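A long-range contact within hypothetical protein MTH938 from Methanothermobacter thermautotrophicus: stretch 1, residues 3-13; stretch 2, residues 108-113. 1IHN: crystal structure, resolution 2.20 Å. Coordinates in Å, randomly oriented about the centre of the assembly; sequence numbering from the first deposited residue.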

HETATM    1  N   MSE A   3      -3.852   4.337  12.351  1.00 35.61           N
HETATM    2  CA  MSE A   3      -4.872   3.491  11.737  1.00 34.64           C
HETATM    3  C   MSE A   3      -5.537   4.082  10.509  1.00 33.37           C
HETATM    4  O   MSE A   3      -5.590   5.300  10.340  1.00 31.26           O
HETATM    5  CB  MSE A   3      -6.005   3.215  12.730  1.00 31.97           C
HETATM    6  CG  MSE A   3      -5.594   2.656  14.073  1.00 48.90           C
HETATM    7 SE   MSE A   3      -5.041   0.840  13.939  1.00 53.48          SE
HETATM    8  CE  MSE A   3      -3.389   0.973  14.919  1.00 54.72           C
ATOM      9  N   PHE A   4      -6.054   3.194   9.664  1.00 32.43           N
ATOM     10  CA  PHE A   4      -6.832   3.596   8.505  1.00 31.68           C
ATOM     11  C   PHE A   4      -8.226   3.657   9.125  1.00 34.28           C
ATOM     12  O   PHE A   4      -8.573   2.813   9.954  1.00 28.28           O
ATOM     13  CB  PHE A   4      -6.823   2.526   7.410  1.00 32.76           C
ATOM     14  CG  PHE A   4      -5.573   2.518   6.569  1.00 32.70           C
ATOM     15  CD1 PHE A   4      -4.516   1.663   6.870  1.00 18.48           C
ATOM     16  CD2 PHE A   4      -5.462   3.364   5.465  1.00 32.11           C
ATOM     17  CE1 PHE A   4      -3.365   1.645   6.084  1.00 27.59           C
ATOM     18  CE2 PHE A   4      -4.310   3.355   4.670  1.00 31.92           C
ATOM     19  CZ  PHE A   4      -3.262   2.494   4.980  1.00 28.40           C
ATOM     20  N   SER A   5      -9.024   4.647   8.746  1.00 38.78           N
ATOM     21  CA  SER A   5     -10.364   4.768   9.311  1.00 38.05           C
ATOM     22  C   SER A   5     -11.437   4.903   8.242  1.00 39.28           C
ATOM     23  O   SER A   5     -12.589   5.210   8.541  1.00 41.24           O
ATOM     24  CB  SER A   5     -10.427   5.966  10.263  1.00 38.74           C
ATOM     25  OG  SER A   5     -10.025   7.158   9.609  1.00 46.69           O
ATOM     26  N   ASP A   6     -11.059   4.672   6.992  1.00 40.09           N
ATOM     27  CA  ASP A   6     -12.014   4.763   5.902  1.00 40.43           C
ATOM     28  C   ASP A   6     -11.443   4.291   4.574  1.00 41.63           C
ATOM     29  O   ASP A   6     -10.301   4.593   4.221  1.00 40.02           O
ATOM     30  CB  ASP A   6     -12.523   6.198   5.756  1.00 42.11           C
ATOM     31  CG  ASP A   6     -13.600   6.322   4.697  1.00 49.73           C
ATOM     32  OD1 ASP A   6     -13.324   6.903   3.625  1.00 49.23           O
ATOM     33  OD2 ASP A   6     -14.722   5.823   4.938  1.00 44.94           O
ATOM     34  N   CYS A   7     -12.258   3.535   3.849  1.00 42.58           N
ATOM     35  CA  CYS A   7     -11.885   3.009   2.548  1.00 46.04           C
ATOM     36  C   CYS A   7     -13.102   3.104   1.645  1.00 46.42           C
ATOM     37  O   CYS A   7     -14.220   2.804   2.061  1.00 49.05           O
ATOM     38  CB  CYS A   7     -11.438   1.547   2.663  1.00 47.46           C
ATOM     39  SG  CYS A   7     -10.872   0.800   1.094  1.00 46.81           S
ATOM     40  N   ARG A   8     -12.871   3.539   0.415  1.00 46.54           N
ATOM     41  CA  ARG A   8     -13.922   3.680  -0.588  1.00 48.44           C
ATOM     42  C   ARG A   8     -13.206   3.932  -1.904  1.00 50.23           C
ATOM     43  O   ARG A   8     -12.026   4.286  -1.902  1.00 47.20           O
ATOM     44  CB  ARG A   8     -14.835   4.857  -0.248  1.00 50.78           C
ATOM     45  CG  ARG A   8     -14.110   6.181  -0.106  1.00 55.28           C
ATOM     46  CD  ARG A   8     -15.048   7.264   0.392  1.00 59.92           C
ATOM     47  NE  ARG A   8     -15.673   6.900   1.661  1.00 65.78           N
ATOM     48  CZ  ARG A   8     -16.466   7.705   2.361  1.00 69.91           C
ATOM     49  NH1 ARG A   8     -16.735   8.925   1.917  1.00 73.73           N
ATOM     50  NH2 ARG A   8     -16.992   7.293   3.507  1.00 64.38           N
ATOM     51  N   PHE A   9     -13.895   3.751  -3.026  1.00 50.31           N
ATOM     52  CA  PHE A   9     -13.241   3.972  -4.307  1.00 49.49           C
ATOM     53  C   PHE A   9     -12.628   5.361  -4.340  1.00 43.72           C
ATOM     54  O   PHE A   9     -13.256   6.331  -3.926  1.00 44.00           O
ATOM     55  CB  PHE A   9     -14.218   3.844  -5.477  1.00 47.51           C
ATOM     56  CG  PHE A   9     -13.547   3.913  -6.821  1.00 47.02           C
ATOM     57  CD1 PHE A   9     -12.955   2.780  -7.377  1.00 47.90           C
ATOM     58  CD2 PHE A   9     -13.461   5.118  -7.511  1.00 43.61           C
ATOM     59  CE1 PHE A   9     -12.287   2.847  -8.603  1.00 48.46           C
ATOM     60  CE2 PHE A   9     -12.797   5.197  -8.733  1.00 47.23           C
ATOM     61  CZ  PHE A   9     -12.207   4.060  -9.282  1.00 49.06           C
ATOM     62  N   GLY A  10     -11.393   5.440  -4.824  1.00 42.50           N
ATOM     63  CA  GLY A  10     -10.712   6.718  -4.932  1.00 35.51           C
ATOM     64  C   GLY A  10     -10.296   7.392  -3.642  1.00 34.33           C
ATOM     65  O   GLY A  10      -9.766   8.504  -3.685  1.00 39.77           O
ATOM     66  N   SER A  11     -10.503   6.747  -2.497  1.00 34.43           N
ATOM     67  CA  SER A  11     -10.116   7.380  -1.241  1.00 38.11           C
ATOM     68  C   SER A  11      -9.967   6.487  -0.006  1.00 39.93           C
ATOM     69  O   SER A  11     -10.758   5.567   0.225  1.00 41.83           O
ATOM     70  CB  SER A  11     -11.101   8.504  -0.917  1.00 37.31           C
ATOM     71  OG  SER A  11     -10.721   9.191   0.260  1.00 36.87           O
ATOM     72  N   VAL A  12      -8.935   6.776   0.781  1.00 33.52           N
ATOM     73  CA  VAL A  12      -8.668   6.068   2.028  1.00 33.96           C
ATOM     74  C   VAL A  12      -8.287   7.123   3.056  1.00 32.78           C
ATOM     75  O   VAL A  12      -7.789   8.194   2.697  1.00 29.75           O
ATOM     76  CB  VAL A  12      -7.506   5.043   1.905  1.00 31.91           C
ATOM     77  CG1 VAL A  12      -7.939   3.865   1.057  1.00 33.42           C
ATOM     78  CG2 VAL A  12      -6.272   5.709   1.309  1.00 30.06           C
ATOM     79  N   THR A  13      -8.543   6.832   4.325  1.00 30.45           N
ATOM     80  CA  THR A  13      -8.212   7.761   5.394  1.00 29.22           C
ATOM     81  C   THR A  13      -7.234   7.093   6.352  1.00 30.87           C
ATOM     82  O   THR A  13      -7.503   6.021   6.886  1.00 31.34           O
ATOM     83  CB  THR A  13      -9.471   8.200   6.167  1.00 34.87           C
ATOM     84  OG1 THR A  13     -10.353   8.904   5.285  1.00 35.74           O
ATOM     85  CG2 THR A  13      -9.097   9.106   7.332  1.00 25.40           C
ATOM     86  N   ILE A 108       1.446  -0.209   0.657  1.00 22.16           N
ATOM     87  CA  ILE A 108       1.347   0.555  -0.573  1.00 21.90           C
ATOM     88  C   ILE A 108      -0.110   0.324  -0.940  1.00 25.81           C
ATOM     89  O   ILE A 108      -0.533  -0.811  -1.160  1.00 24.22           O
ATOM     90  CB  ILE A 108       2.260   0.007  -1.694  1.00 24.08           C
ATOM     91  CG1 ILE A 108       3.728   0.099  -1.266  1.00 19.33           C
ATOM     92  CG2 ILE A 108       2.018   0.795  -2.973  1.00 16.28           C
ATOM     93  CD1 ILE A 108       4.728  -0.299  -2.341  1.00 32.57           C
ATOM     94  N   ILE A 109      -0.876   1.407  -0.975  1.00 25.48           N
ATOM     95  CA  ILE A 109      -2.295   1.344  -1.263  1.00 28.29           C
ATOM     96  C   ILE A 109      -2.686   1.963  -2.594  1.00 27.18           C
ATOM     97  O   ILE A 109      -2.277   3.077  -2.918  1.00 29.16           O
ATOM     98  CB  ILE A 109      -3.100   2.070  -0.161  1.00 32.45           C
ATOM     99  CG1 ILE A 109      -2.762   1.484   1.215  1.00 21.91           C
ATOM    100  CG2 ILE A 109      -4.591   2.000  -0.477  1.00 28.55           C
ATOM    101  CD1 ILE A 109      -3.237   0.061   1.436  1.00 28.27           C
ATOM    102  N   HIS A 110      -3.491   1.226  -3.353  1.00 29.75           N
ATOM    103  CA  HIS A 110      -4.003   1.689  -4.641  1.00 32.54           C
ATOM    104  C   HIS A 110      -5.468   2.025  -4.357  1.00 35.80           C
ATOM    105  O   HIS A 110      -6.241   1.152  -3.954  1.00 33.34           O
ATOM    106  CB  HIS A 110      -3.889   0.568  -5.679  1.00 34.85           C
ATOM    107  CG  HIS A 110      -4.371   0.947  -7.046  1.00 40.26           C
ATOM    108  ND1 HIS A 110      -3.941   2.079  -7.702  1.00 35.34           N
ATOM    109  CD2 HIS A 110      -5.209   0.310  -7.900  1.00 40.95           C
ATOM    110  CE1 HIS A 110      -4.491   2.123  -8.904  1.00 33.83           C
ATOM    111  NE2 HIS A 110      -5.264   1.063  -9.049  1.00 40.55           N
ATOM    112  N   VAL A 111      -5.849   3.284  -4.553  1.00 36.20           N
ATOM    113  CA  VAL A 111      -7.221   3.708  -4.266  1.00 44.56           C
ATOM    114  C   VAL A 111      -8.287   3.483  -5.337  1.00 47.55           C
ATOM    115  O   VAL A 111      -9.474   3.624  -5.056  1.00 50.55           O
ATOM    116  CB  VAL A 111      -7.265   5.199  -3.858  1.00 44.41           C
ATOM    117  CG1 VAL A 111      -6.589   5.378  -2.510  1.00 42.49           C
ATOM    118  CG2 VAL A 111      -6.586   6.057  -4.922  1.00 40.42           C
ATOM    119  N   THR A 112      -7.879   3.140  -6.555  1.00 50.45           N
ATOM    120  CA  THR A 112      -8.838   2.900  -7.632  1.00 49.83           C
ATOM    121  C   THR A 112      -8.737   1.456  -8.112  1.00 54.16           C
ATOM    122  O   THR A 112      -8.131   0.617  -7.448  1.00 55.60           O
ATOM    123  CB  THR A 112      -8.588   3.838  -8.835  1.00 42.21           C
ATOM    124  OG1 THR A 112      -7.259   3.638  -9.331  1.00 42.47           O
ATOM    125  CG2 THR A 112      -8.758   5.291  -8.428  1.00 37.84           C
ATOM    126  N   CYS A 113      -9.330   1.170  -9.267  1.00 58.10           N
ATOM    127  CA  CYS A 113      -9.292  -0.176  -9.825  1.00 64.56           C
ATOM    128  C   CYS A 113      -7.984  -0.427 -10.577  1.00 67.20           C
ATOM    129  O   CYS A 113      -7.234  -1.330 -10.151  1.00 70.40           O
ATOM    130  CB  CYS A 113     -10.490  -0.403 -10.759  1.00 67.70           C
ATOM    131  SG  CYS A 113     -10.680   0.808 -12.100  1.00 72.79           S
ATOM    132  OXT CYS A 113      -7.715   0.281 -11.571  1.00 65.08           O
TER

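Stretch 1 is a β-hairpin, and its tight turn meets the C-terminal end of the chain. A type II turn runs from R8 to S11. It is closed by backbone hydrogen bonds, R8 N to S11 O at 2.9 Å and S11 N to R8 O at 3.0 Å. G10 has a positive phi of 70°, which favours glycine. Its amide points out of the turn and donates to V111, G10 N to V111 O at 2.7 Å. This is the single hydrogen bond between the stretches.

V111 points toward the hairpin with chi1 in the m well. This brings its CG1 to 3.8 Å from V12 CG2. V12 is also m. Its CG1 lies 4.1 Å from I109 CG2 and also 4.1 Å from V111 CG1, so the methyls do not divide the two partners. I109 is m at both chi1 and chi2. Its CG1 reaches F4 CZ at 3.9 Å. F4, also m, thus extends the apolar row at the ring tip.

F9 leaves the backbone sideways. Its t rotamer, with chi2 at 83°, carries the ring along the last residues. F9 CE1 lies 3.6 Å from T112 CA and 3.5 Å from C113 N. T112 is p, and its CG2 sits 4.3 Å from G10 CA.

R8 points away. Its NH2 forms a salt bridge with D6 OD2 at 3.1 Å, with weak hydrogen-bond geometry.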